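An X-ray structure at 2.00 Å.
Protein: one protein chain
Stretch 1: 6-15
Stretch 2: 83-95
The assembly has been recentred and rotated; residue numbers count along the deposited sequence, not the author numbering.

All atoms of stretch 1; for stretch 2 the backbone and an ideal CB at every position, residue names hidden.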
# COMPACT_ATOMS: atom_id res chain seq x y z
N TYR A 6 -15.05 -4.23 3.47
CA TYR A 6 -13.83 -3.71 2.84
C TYR A 6 -13.86 -2.20 2.64
O TYR A 6 -12.84 -1.54 2.80
CB TYR A 6 -13.54 -4.40 1.50
CG TYR A 6 -13.19 -5.88 1.62
CD1 TYR A 6 -12.74 -6.43 2.83
CD2 TYR A 6 -13.31 -6.73 0.52
CE1 TYR A 6 -12.43 -7.80 2.94
CE2 TYR A 6 -12.97 -8.08 0.60
CZ TYR A 6 -12.53 -8.61 1.80
OH TYR A 6 -12.22 -9.96 1.80
N VAL A 7 -15.04 -1.68 2.28
CA VAL A 7 -15.25 -0.21 2.19
C VAL A 7 -14.99 0.46 3.55
O VAL A 7 -14.32 1.48 3.62
CB VAL A 7 -16.70 0.12 1.73
CG1 VAL A 7 -17.04 1.69 1.78
CG2 VAL A 7 -16.92 -0.43 0.32
N ALA A 8 -15.56 -0.09 4.62
CA ALA A 8 -15.31 0.53 5.95
C ALA A 8 -13.79 0.52 6.31
O ALA A 8 -13.25 1.48 6.86
CB ALA A 8 -16.08 -0.20 7.07
N GLU A 9 -13.14 -0.61 6.03
CA GLU A 9 -11.71 -0.74 6.34
C GLU A 9 -10.84 0.24 5.53
O GLU A 9 -9.97 0.92 6.08
CB GLU A 9 -11.22 -2.19 6.14
CG GLU A 9 -11.69 -3.18 7.21
CD GLU A 9 -11.49 -4.65 6.77
OE1 GLU A 9 -12.47 -5.45 6.60
OE2 GLU A 9 -10.32 -5.03 6.56
N ALA A 10 -11.09 0.33 4.21
CA ALA A 10 -10.38 1.34 3.39
C ALA A 10 -10.61 2.80 3.84
O ALA A 10 -9.65 3.58 3.93
CB ALA A 10 -10.73 1.18 1.89
N THR A 11 -11.86 3.14 4.15
CA THR A 11 -12.20 4.47 4.62
C THR A 11 -11.46 4.78 5.93
O THR A 11 -10.90 5.85 6.05
CB THR A 11 -13.79 4.63 4.85
OG1 THR A 11 -14.45 4.41 3.60
CG2 THR A 11 -14.13 6.06 5.36
N GLY A 12 -11.51 3.88 6.91
CA GLY A 12 -10.74 4.04 8.16
C GLY A 12 -9.23 4.24 7.91
O GLY A 12 -8.58 5.05 8.61
N ASN A 13 -8.67 3.42 7.01
CA ASN A 13 -7.23 3.56 6.65
C ASN A 13 -6.87 4.92 6.03
O ASN A 13 -5.80 5.48 6.32
CB ASN A 13 -6.78 2.39 5.75
CG ASN A 13 -6.75 1.03 6.50
OD1 ASN A 13 -6.65 0.97 7.72
ND2 ASN A 13 -6.78 -0.05 5.74
N PHE A 14 -7.72 5.49 5.18
CA PHE A 14 -7.45 6.80 4.61
C PHE A 14 -7.37 7.88 5.71
O PHE A 14 -6.45 8.69 5.73
CB PHE A 14 -8.60 7.23 3.67
CG PHE A 14 -8.36 6.90 2.22
CD1 PHE A 14 -9.17 5.96 1.58
CD2 PHE A 14 -7.37 7.59 1.50
CE1 PHE A 14 -9.03 5.69 0.16
CE2 PHE A 14 -7.20 7.35 0.09
CZ PHE A 14 -8.04 6.40 -0.58
N ILE A 15 -8.33 7.86 6.62
CA ILE A 15 -8.40 8.88 7.67
C ILE A 15 -7.24 8.69 8.67
O ILE A 15 -6.68 9.68 9.16
CB ILE A 15 -9.78 8.82 8.40
CG1 ILE A 15 -10.87 9.15 7.37
CG2 ILE A 15 -9.81 9.74 9.71
CD1 ILE A 15 -12.25 8.71 7.78
N UNK A 83 -2.20 14.88 -1.82
CA UNK A 83 -2.40 13.75 -2.75
C UNK A 83 -3.36 12.71 -2.13
O UNK A 83 -4.14 12.11 -2.86
CB UNK A 83 -1.06 13.10 -3.09
N UNK A 84 -3.24 12.46 -0.83
CA UNK A 84 -4.13 11.56 -0.09
C UNK A 84 -5.57 12.06 -0.07
O UNK A 84 -6.50 11.24 -0.23
CB UNK A 84 -3.63 11.39 1.34
N UNK A 85 -5.76 13.35 0.25
CA UNK A 85 -7.09 13.98 0.25
C UNK A 85 -7.83 13.84 -1.09
O UNK A 85 -9.03 13.51 -1.12
CB UNK A 85 -6.95 15.46 0.60
N UNK A 86 -7.11 14.14 -2.18
CA UNK A 86 -7.59 13.96 -3.53
C UNK A 86 -7.92 12.47 -3.86
O UNK A 86 -9.00 12.17 -4.40
CB UNK A 86 -6.54 14.50 -4.51
N UNK A 87 -7.02 11.55 -3.54
CA UNK A 87 -7.31 10.09 -3.71
C UNK A 87 -8.59 9.70 -2.93
O UNK A 87 -9.42 8.98 -3.43
CB UNK A 87 -6.13 9.25 -3.22
N UNK A 88 -8.71 10.19 -1.69
CA UNK A 88 -9.88 9.86 -0.87
C UNK A 88 -11.23 10.33 -1.52
O UNK A 88 -12.18 9.57 -1.64
CB UNK A 88 -9.72 10.50 0.51
N UNK A 89 -11.27 11.59 -1.93
CA UNK A 89 -12.41 12.13 -2.73
C UNK A 89 -12.77 11.25 -3.96
O UNK A 89 -13.97 10.95 -4.19
CB UNK A 89 -12.07 13.54 -3.21
N UNK A 90 -11.75 10.82 -4.72
CA UNK A 90 -11.93 10.05 -5.96
C UNK A 90 -12.39 8.62 -5.69
O UNK A 90 -13.26 8.07 -6.37
CB UNK A 90 -10.62 10.02 -6.76
N UNK A 91 -11.79 8.02 -4.67
CA UNK A 91 -12.21 6.66 -4.19
C UNK A 91 -13.73 6.68 -3.75
O UNK A 91 -14.56 5.84 -4.15
CB UNK A 91 -11.33 6.22 -3.02
N UNK A 92 -14.09 7.68 -2.95
CA UNK A 92 -15.48 7.88 -2.52
C UNK A 92 -16.46 8.06 -3.72
O UNK A 92 -17.56 7.49 -3.69
CB UNK A 92 -15.55 9.10 -1.60
N UNK A 93 -16.04 8.83 -4.76
CA UNK A 93 -16.85 9.00 -5.97
C UNK A 93 -17.08 7.67 -6.65
O UNK A 93 -18.12 7.52 -7.28
CB UNK A 93 -16.18 9.97 -6.94
N UNK A 94 -16.16 6.70 -6.52
CA UNK A 94 -16.31 5.41 -7.21
C UNK A 94 -17.41 4.59 -6.54
O UNK A 94 -17.97 3.64 -7.08
CB UNK A 94 -14.99 4.63 -7.21
N UNK A 95 -17.75 4.94 -5.30
CA UNK A 95 -18.70 4.11 -4.54
C UNK A 95 -20.19 4.25 -4.92
O UNK A 95 -20.96 3.24 -4.73
CB UNK A 95 -18.55 4.44 -3.05

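Stretch 1 is a helix, and stretch 2 is helical from 83 to at least 93, running nearly antiparallel to it at 161°, with 10.8 Å between the axes. Phe14 projects its ring between the two, so much of stretch 2 can be read as a response to that ring. From 83 to 93 the backbone angles are helical, which suits ordinary helix formers.

At position 83 the ideal CB has nothing of stretch 1 within 5.5 Å, so the partner sets no preference; the residue is Asp83, whose OD2 is hydrogen-bonded elsewhere in the structure.

Position 84 sends its CB sideways, 5.3 Å from Phe14 CD2. A direct contact needs a side chain long enough to reach back toward the ring, and Leu, Ile or Met would serve. Leu84 does so: its CD2 comes within 4.3 Å of Phe14 CD2, while its carbonyl O lies 4.0 Å from Phe14 CE2.

Positions 85 and 86 find no partner in stretch 1, 85 pointing away and 86 being out of reach. Polar or apolar residues would both be compatible with this; they are Glu85 and Leu86.

At position 87 CB points toward stretch 1 and already stands 4.0 Å from Phe14 CE2. A small apolar residue makes contact without extending further, although a larger one turned aside cannot be excluded from the backbone alone. Ala87 places its methyl group at the edge of the Phe14 ring, near its plane.

Position 88 also faces the partner, its ideal CB 3.9 Å from Phe14 CD2. The backbone itself packs here, with CA 4.0 Å from the centroid of the Phe14 ring and over its face, a CH-pi contact. Beyond lies Thr11, so a long apolar or aromatic side chain would suit. Tyr88, with chi1 t, covers 3.6 Å between its CD1 and Phe14 CD1, and its OH reaches 3.6 Å from Thr11 CG2. That last contact is no hydrogen bond; Thr11 OG1 instead donates to Val7 O within its own helix.

Positions 89 and 90 are out of reach. Many residues fit; Lys89 extends clear of stretch 1, and Ser90 OG donates to Leu86 O at 3.2 Å.

Position 91, one turn on from 87, points toward the partner with its ideal CB 4.0 Å from Phe14 CE1. Ala10 offers a small methyl surface farther along, leaving space for a large apolar side chain, aromatic or aliphatic. Phe91 uses it: CD1 is 3.7 Å from Phe14 CE1, and CZ reaches 3.8 Å from Ala10 CB. With Leu84, Ala87 and Tyr88, it forms the hole that receives Phe14 as a knob.

Positions 92, 93 and 94 make no contact with stretch 1 and are little constrained by it; they hold Tyr92, Ala93 and Leu94.

At position 95 CB points toward stretch 1, but only a side chain of some length can reach Val7. Leu, Ile or Met would suit, and Leu95 brings CD1 to 3.9 Å from Val7 CG1, extending the apolar contact.

Stretch 2, residues 83-95: DLELAYKSFYALL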
# COMPACT_ATOMS: atom_id res chain seq x y z
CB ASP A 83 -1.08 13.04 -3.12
CG ASP A 83 -0.09 13.91 -3.96
OD1 ASP A 83 -0.45 14.88 -4.68
OD2 ASP A 83 1.12 13.62 -3.87
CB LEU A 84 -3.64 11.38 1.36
CG LEU A 84 -2.63 10.24 1.57
CD1 LEU A 84 -1.93 10.41 2.97
CD2 LEU A 84 -3.29 8.87 1.45
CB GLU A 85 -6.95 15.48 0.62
CG GLU A 85 -6.64 15.73 2.13
CD GLU A 85 -6.30 17.21 2.45
OE1 GLU A 85 -6.13 18.03 1.51
OE2 GLU A 85 -6.16 17.59 3.64
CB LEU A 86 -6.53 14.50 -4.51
CG LEU A 86 -6.96 14.80 -5.94
CD1 LEU A 86 -8.41 15.30 -6.04
CD2 LEU A 86 -5.99 15.70 -6.68
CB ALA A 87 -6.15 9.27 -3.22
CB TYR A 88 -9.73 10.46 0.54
CG TYR A 88 -10.94 10.14 1.37
CD1 TYR A 88 -11.33 8.81 1.57
CD2 TYR A 88 -11.75 11.16 1.87
CE1 TYR A 88 -12.48 8.49 2.30
CE2 TYR A 88 -12.92 10.84 2.60
CZ TYR A 88 -13.26 9.50 2.81
OH TYR A 88 -14.41 9.17 3.54
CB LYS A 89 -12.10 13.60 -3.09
CG LYS A 89 -13.12 14.32 -3.95
CD LYS A 89 -12.98 15.87 -3.80
CE LYS A 89 -13.48 16.61 -5.06
NZ LYS A 89 -14.87 16.19 -5.52
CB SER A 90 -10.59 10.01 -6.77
OG SER A 90 -10.27 11.32 -7.19
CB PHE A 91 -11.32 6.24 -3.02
CG PHE A 91 -11.79 4.99 -2.29
CD1 PHE A 91 -12.50 5.09 -1.11
CD2 PHE A 91 -11.54 3.72 -2.83
CE1 PHE A 91 -12.95 3.87 -0.43
CE2 PHE A 91 -11.98 2.56 -2.19
CZ PHE A 91 -12.70 2.66 -1.01
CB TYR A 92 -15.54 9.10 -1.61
CG TYR A 92 -16.93 9.42 -1.11
CD1 TYR A 92 -17.52 8.68 -0.09
CD2 TYR A 92 -17.65 10.49 -1.66
CE1 TYR A 92 -18.82 8.98 0.38
CE2 TYR A 92 -18.93 10.80 -1.22
CZ TYR A 92 -19.49 10.05 -0.17
OH TYR A 92 -20.71 10.36 0.29
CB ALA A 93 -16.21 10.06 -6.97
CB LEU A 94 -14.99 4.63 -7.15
CG LEU A 94 -13.96 4.48 -8.25
CD1 LEU A 94 -12.85 3.55 -7.67
CD2 LEU A 94 -14.63 3.86 -9.49
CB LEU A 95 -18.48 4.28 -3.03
CG LEU A 95 -17.06 4.06 -2.45
CD1 LEU A 95 -17.00 4.53 -0.96
CD2 LEU A 95 -16.56 2.64 -2.55
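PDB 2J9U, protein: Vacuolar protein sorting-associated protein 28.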